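PDB 1VR9: CBS domain protein/ACT domain protein from Thermotoga maritima, which is of unknown function but pairs CBS domains with an ACT domain and may bind or transport magnesium. Local coordinates for residues H37-Y42 against V60-L65; H93-F98 against H122-A127. One frame throughout, in Å; residues are numbered along the deposited sequence. Where two conformers were deposited one is given.

Contact 1. Residues H37-Y42 against V60-L65; sequences HRMRQY and VNKEDL
Where Met39 reaches Val60 and Lys62 no ring or guanidinium takes part; the flat side chains lie elsewhere on the helix. Gln41 CG sits over one face of the His37 ring, 3.6 Å above its plane and nearer its rim than its centre, with Arg40 NH2 in plane at the edge, while the Arg40 guanidinium turns a face to His37 CA. This is the first CBS domain, and the contact joins helix 32-41 to the end of strand 56-61 and the 3-10 turn that follows. Met39, a selenomethionine, makes the close contacts across to Val60, Asn61 and Lys62. It was modelled in two conformers, and the contacts described are those of one. In that conformer Met39 CE comes to 3.2 Å from Val60 O, a short approach that remains doubtful. Cys47 of strand 46-50 also touches Met39, and Val60 and Leu65 both meet Cys35 of the helix. Lys62 runs out extended toward solvent, its NZ 6.9 Å from Arg40 NH1, a separation at which mutual repulsion should be mild. After an extended chi2 the Met39 chain bends at chi3 (116°), and SE packs on Lys62 CB at 3.5 Å.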
loop_
_atom_site.group_PDB
_atom_site.type_symbol
_atom_site.label_atom_id
_atom_site.label_comp_id
_atom_site.label_asym_id
_atom_site.label_seq_id
_atom_site.Cartn_x
_atom_site.Cartn_y
_atom_site.Cartn_z
ATOM N N HIS A 37 2.880 -14.217 4.923
ATOM C CA HIS A 37 2.946 -14.047 6.363
ATOM C C HIS A 37 2.600 -12.596 6.756
ATOM O O HIS A 37 1.804 -12.357 7.666
ATOM C CB HIS A 37 4.311 -14.468 6.886
ATOM C CG HIS A 37 4.531 -14.127 8.332
ATOM N ND1 HIS A 37 3.919 -14.809 9.360
ATOM C CD2 HIS A 37 5.271 -13.155 8.915
ATOM C CE1 HIS A 37 4.274 -14.272 10.517
ATOM N NE2 HIS A 37 5.111 -13.280 10.273
ATOM N N ARG A 38 3.199 -11.630 6.085
ATOM C CA ARG A 38 2.908 -10.212 6.377
ATOM C C ARG A 38 1.421 -9.912 6.251
ATOM O O ARG A 38 0.844 -9.245 7.116
ATOM C CB ARG A 38 3.689 -9.265 5.454
ATOM C CG ARG A 38 5.073 -9.118 5.821
ATOM C CD ARG A 38 5.270 -8.152 7.001
ATOM N NE ARG A 38 6.284 -8.685 7.894
ATOM C CZ ARG A 38 6.121 -9.016 9.176
ATOM N NH1 ARG A 38 4.960 -8.879 9.851
ATOM N NH2 ARG A 38 7.175 -9.499 9.802
HETATM N N MSE A 39 0.792 -10.425 5.194
HETATM C CA MSE A 39 -0.641 -10.189 4.968
HETATM C C MSE A 39 -1.430 -10.849 6.091
HETATM O O MSE A 39 -2.397 -10.272 6.559
HETATM C CB MSE A 39 -1.149 -10.702 3.624
HETATM C CG MSE A 39 -0.229 -10.664 2.484
HETATM SE SE MSE A 39 -1.057 -11.241 0.797
HETATM C CE MSE A 39 -0.888 -9.572 -0.050
ATOM N N ARG A 40 -1.035 -12.046 6.537
ATOM C CA ARG A 40 -1.722 -12.674 7.687
ATOM C C ARG A 40 -1.594 -11.831 8.960
ATOM O O ARG A 40 -2.536 -11.762 9.767
ATOM C CB ARG A 40 -1.184 -14.067 8.004
ATOM C CG ARG A 40 -1.677 -15.193 7.106
ATOM C CD ARG A 40 -1.367 -16.554 7.752
ATOM N NE ARG A 40 0.057 -16.763 8.007
ATOM C CZ ARG A 40 0.949 -17.124 7.081
ATOM N NH1 ARG A 40 0.585 -17.333 5.820
ATOM N NH2 ARG A 40 2.213 -17.285 7.427
ATOM N N GLN A 41 -0.455 -11.178 9.147
ATOM C CA GLN A 41 -0.233 -10.411 10.394
ATOM C C GLN A 41 -1.149 -9.193 10.422
ATOM O O GLN A 41 -1.557 -8.740 11.485
ATOM C CB GLN A 41 1.261 -9.996 10.531
ATOM C CG GLN A 41 2.186 -11.191 10.687
ATOM C CD GLN A 41 1.918 -12.002 11.961
ATOM O OE1 GLN A 41 2.199 -11.547 13.054
ATOM N NE2 GLN A 41 1.380 -13.215 11.812
ATOM N N TYR A 42 -1.484 -8.677 9.236
ATOM C CA TYR A 42 -2.373 -7.530 9.101
ATOM C C TYR A 42 -3.790 -7.937 8.714
ATOM O O TYR A 42 -4.637 -7.066 8.485
ATOM C CB TYR A 42 -1.800 -6.521 8.101
ATOM C CG TYR A 42 -0.704 -5.694 8.702
ATOM C CD1 TYR A 42 -1.015 -4.541 9.407
ATOM C CD2 TYR A 42 0.626 -6.088 8.627
ATOM C CE1 TYR A 42 -0.040 -3.790 10.005
ATOM C CE2 TYR A 42 1.637 -5.328 9.232
ATOM C CZ TYR A 42 1.281 -4.160 9.902
ATOM O OH TYR A 42 2.221 -3.360 10.504
ATOM N N VAL A 60 1.317 -6.150 -3.947
ATOM C CA VAL A 60 1.029 -7.553 -4.249
ATOM C C VAL A 60 -0.353 -7.886 -3.704
ATOM O O VAL A 60 -0.654 -7.595 -2.551
ATOM C CB VAL A 60 2.066 -8.506 -3.631
ATOM C CG1 VAL A 60 1.683 -9.951 -3.838
ATOM C CG2 VAL A 60 3.408 -8.243 -4.254
ATOM N N ASN A 61 -1.192 -8.447 -4.568
ATOM C CA ASN A 61 -2.539 -8.926 -4.186
ATOM C C ASN A 61 -2.459 -10.426 -3.851
ATOM O O ASN A 61 -1.895 -11.195 -4.621
ATOM C CB ASN A 61 -3.517 -8.703 -5.348
ATOM C CG ASN A 61 -3.620 -7.237 -5.757
ATOM O OD1 ASN A 61 -4.228 -6.423 -5.057
ATOM N ND2 ASN A 61 -3.029 -6.902 -6.887
ATOM N N LYS A 62 -3.025 -10.834 -2.712
ATOM C CA LYS A 62 -2.982 -12.234 -2.229
ATOM C C LYS A 62 -3.398 -13.276 -3.260
ATOM O O LYS A 62 -2.798 -14.342 -3.344
ATOM C CB LYS A 62 -3.861 -12.389 -0.964
ATOM C CG LYS A 62 -3.858 -13.779 -0.335
ATOM C CD LYS A 62 -4.463 -13.729 1.069
ATOM C CE LYS A 62 -4.567 -15.100 1.717
ATOM N NZ LYS A 62 -5.324 -15.041 2.995
ATOM N N GLU A 63 -4.441 -12.961 -4.034
ATOM C CA GLU A 63 -4.993 -13.888 -5.028
ATOM C C GLU A 63 -3.952 -14.273 -6.076
ATOM O O GLU A 63 -3.969 -15.395 -6.593
ATOM C CB GLU A 63 -6.221 -13.270 -5.724
ATOM C CG GLU A 63 -5.869 -12.039 -6.572
ATOM C CD GLU A 63 -7.048 -11.421 -7.319
ATOM O OE1 GLU A 63 -8.155 -12.013 -7.369
ATOM O OE2 GLU A 63 -6.844 -10.313 -7.874
ATOM N N ASP A 64 -3.045 -13.341 -6.368
ATOM C CA ASP A 64 -1.970 -13.564 -7.331
ATOM C C ASP A 64 -0.868 -14.540 -6.851
ATOM O O ASP A 64 -0.031 -14.972 -7.648
ATOM C CB ASP A 64 -1.355 -12.216 -7.741
ATOM C CG ASP A 64 -2.310 -11.362 -8.573
ATOM O OD1 ASP A 64 -3.294 -11.915 -9.125
ATOM O OD2 ASP A 64 -2.075 -10.141 -8.690
ATOM N N LEU A 65 -0.865 -14.903 -5.568
ATOM C CA LEU A 65 0.134 -15.827 -5.041
ATOM C C LEU A 65 -0.366 -17.259 -4.826
ATOM O O LEU A 65 0.399 -18.112 -4.376
ATOM C CB LEU A 65 0.715 -15.272 -3.732
ATOM C CG LEU A 65 1.194 -13.809 -3.783
ATOM C CD1 LEU A 65 1.658 -13.346 -2.402
ATOM C CD2 LEU A 65 2.286 -13.616 -4.832
#

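Contact 2. Residues H93-F98 against H122-A127; sequences HALLLF and HDFLEA
Phe124 drives its ring against Ala94, Leu95 and Phe98, and nearly all the close packing between the two helices is made by this one side chain. With CG anti to the backbone N, chi1 of 172° carries the ring in among those three residues. Phe98 comes in over one face, its CD2 3.7 Å from Phe124 CD2, the two side chains running alongside with opposite headings. Their planes are inclined at 44° with centroids 5.0 Å apart, an oblique aromatic pair. Phe124 CE1 lies 3.6 Å from Leu95 N, beside Ala94 CB. Both helices belong to the second CBS domain, with its beta-alpha-beta-beta-alpha order; the axes of 93-98 and 122-127 approach to 11.2 Å, with a signed crossing angle of -135°, and Ala94 and Phe98 also rest on Leu106 of strand 105-109. Leu95 shares in the tight packing, its CA 3.5 Å and its CB 3.6 Å from Phe124 CZ, yet as a residue it is exposed, and its side of the contact borders solvent. Exposed His122 has its CB pointing away from helix 91-100, and its ND1 donates to Asp123 OD1 at 3.0 Å, meeting the carboxylate on its anti side, with the acceptor close to the imidazole plane.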
loop_
_atom_site.group_PDB
_atom_site.type_symbol
_atom_site.label_atom_id
_atom_site.label_comp_id
_atom_site.label_asym_id
_atom_site.label_seq_id
_atom_site.Cartn_x
_atom_site.Cartn_y
_atom_site.Cartn_z
ATOM N N HIS A 93 -7.720 14.220 -2.557
ATOM C CA HIS A 93 -7.078 13.581 -3.706
ATOM C C HIS A 93 -7.021 12.046 -3.594
ATOM O O HIS A 93 -7.171 11.338 -4.592
ATOM C CB HIS A 93 -5.657 14.107 -3.893
ATOM C CG HIS A 93 -4.965 13.528 -5.084
ATOM N ND1 HIS A 93 -5.498 13.586 -6.353
ATOM C CD2 HIS A 93 -3.792 12.865 -5.197
ATOM C CE1 HIS A 93 -4.680 12.989 -7.199
ATOM N NE2 HIS A 93 -3.636 12.545 -6.524
ATOM N N ALA A 94 -6.825 11.544 -2.377
ATOM C CA ALA A 94 -6.873 10.110 -2.104
ATOM C C ALA A 94 -8.215 9.491 -2.537
ATOM O O ALA A 94 -8.273 8.315 -2.888
ATOM C CB ALA A 94 -6.628 9.845 -0.623
ATOM N N LEU A 95 -9.285 10.274 -2.499
ATOM C CA LEU A 95 -10.600 9.794 -2.933
ATOM C C LEU A 95 -10.519 9.320 -4.375
ATOM O O LEU A 95 -11.051 8.256 -4.732
ATOM C CB LEU A 95 -11.685 10.881 -2.788
ATOM C CG LEU A 95 -13.128 10.567 -3.195
ATOM C CD1 LEU A 95 -13.595 9.258 -2.626
ATOM C CD2 LEU A 95 -14.070 11.685 -2.745
ATOM N N LEU A 96 -9.820 10.079 -5.218
ATOM C CA LEU A 96 -9.677 9.690 -6.610
ATOM C C LEU A 96 -8.918 8.365 -6.799
ATOM O O LEU A 96 -9.211 7.613 -7.732
ATOM C CB LEU A 96 -8.990 10.817 -7.401
ATOM C CG LEU A 96 -8.788 10.602 -8.903
ATOM C CD1 LEU A 96 -10.058 10.962 -9.633
ATOM C CD2 LEU A 96 -7.587 11.403 -9.420
ATOM N N LEU A 97 -7.895 8.117 -5.984
ATOM C CA LEU A 97 -7.138 6.859 -6.063
ATOM C C LEU A 97 -7.976 5.679 -5.556
ATOM O O LEU A 97 -7.952 4.610 -6.166
ATOM C CB LEU A 97 -5.833 6.912 -5.277
ATOM C CG LEU A 97 -4.630 7.629 -5.897
ATOM C CD1 LEU A 97 -4.093 6.843 -7.081
ATOM C CD2 LEU A 97 -4.975 9.020 -6.327
ATOM N N PHE A 98 -8.683 5.854 -4.439
ATOM C CA PHE A 98 -9.548 4.778 -3.927
ATOM C C PHE A 98 -10.704 4.460 -4.889
ATOM O O PHE A 98 -11.144 3.315 -4.974
ATOM C CB PHE A 98 -10.068 5.044 -2.499
ATOM C CG PHE A 98 -9.019 4.875 -1.401
ATOM C CD1 PHE A 98 -8.408 3.645 -1.174
ATOM C CD2 PHE A 98 -8.726 5.927 -0.527
ATOM C CE1 PHE A 98 -7.504 3.471 -0.141
ATOM C CE2 PHE A 98 -7.817 5.771 0.489
ATOM C CZ PHE A 98 -7.184 4.550 0.689
ATOM N N HIS A 122 -9.650 2.614 5.975
ATOM C CA HIS A 122 -10.395 2.925 7.193
ATOM C C HIS A 122 -10.142 4.362 7.613
ATOM O O HIS A 122 -11.075 5.120 7.853
ATOM C CB HIS A 122 -9.987 1.966 8.312
ATOM C CG HIS A 122 -10.542 2.320 9.650
ATOM N ND1 HIS A 122 -9.864 3.123 10.541
ATOM C CD2 HIS A 122 -11.704 1.983 10.254
ATOM C CE1 HIS A 122 -10.586 3.261 11.642
ATOM N NE2 HIS A 122 -11.707 2.574 11.499
ATOM N N ASP A 123 -8.863 4.739 7.708
ATOM C CA ASP A 123 -8.510 6.095 8.167
ATOM C C ASP A 123 -8.969 7.173 7.181
ATOM O O ASP A 123 -9.403 8.254 7.589
ATOM C CB ASP A 123 -7.005 6.193 8.446
ATOM C CG ASP A 123 -6.595 5.429 9.701
ATOM O OD1 ASP A 123 -7.483 4.917 10.424
ATOM O OD2 ASP A 123 -5.379 5.351 9.986
ATOM N N PHE A 124 -8.911 6.878 5.892
ATOM C CA PHE A 124 -9.515 7.763 4.902
ATOM C C PHE A 124 -11.002 8.000 5.142
ATOM O O PHE A 124 -11.475 9.129 5.051
ATOM C CB PHE A 124 -9.296 7.220 3.496
ATOM C CG PHE A 124 -10.047 7.956 2.431
ATOM C CD1 PHE A 124 -9.598 9.185 1.959
ATOM C CD2 PHE A 124 -11.173 7.395 1.857
ATOM C CE1 PHE A 124 -10.279 9.849 0.964
ATOM C CE2 PHE A 124 -11.872 8.067 0.864
ATOM C CZ PHE A 124 -11.421 9.299 0.427
ATOM N N LEU A 125 -11.762 6.945 5.429
ATOM C CA LEU A 125 -13.174 7.112 5.724
ATOM C C LEU A 125 -13.400 7.939 6.987
ATOM O O LEU A 125 -14.329 8.724 7.042
ATOM C CB LEU A 125 -13.874 5.757 5.816
ATOM C CG LEU A 125 -13.870 5.014 4.471
ATOM C CD1 LEU A 125 -14.497 3.622 4.668
ATOM C CD2 LEU A 125 -14.624 5.777 3.364
ATOM N N GLU A 126 -12.549 7.741 7.991
ATOM C CA GLU A 126 -12.595 8.533 9.219
ATOM C C GLU A 126 -12.358 10.013 8.919
ATOM O O GLU A 126 -12.983 10.888 9.565
ATOM C CB GLU A 126 -11.562 7.987 10.213
ATOM C CG GLU A 126 -11.625 8.562 11.624
ATOM C CD GLU A 126 -10.787 7.739 12.595
ATOM O OE1 GLU A 126 -9.894 6.993 12.124
ATOM O OE2 GLU A 126 -11.016 7.840 13.815
ATOM N N ALA A 127 -11.471 10.305 7.961
ATOM C CA ALA A 127 -11.266 11.685 7.511
ATOM C C ALA A 127 -12.564 12.260 6.958
ATOM O O ALA A 127 -12.937 13.367 7.304
ATOM C CB ALA A 127 -10.190 11.778 6.480
#

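Overall arrangement
From the N terminus, the chain passes strand 25-27 and helix 32-41, then runs through strands 46-50 and 56-61 before contact 1 closes a loop of 17 residues, tying that helix to the end of the last strand. The chain then enters the second CBS domain, where strand 85-86 and helix 91-100 lead through strands 105-109 and 115-120 to helix 121-130. Contact 2 closes this second loop, of 23 residues, helix to helix. The two loops follow in series, neither nesting nor crossing. Their centres are 22 Å apart and their nearest atoms about 10 Å, so the two contacts do not touch, and each lies within its own CBS domain.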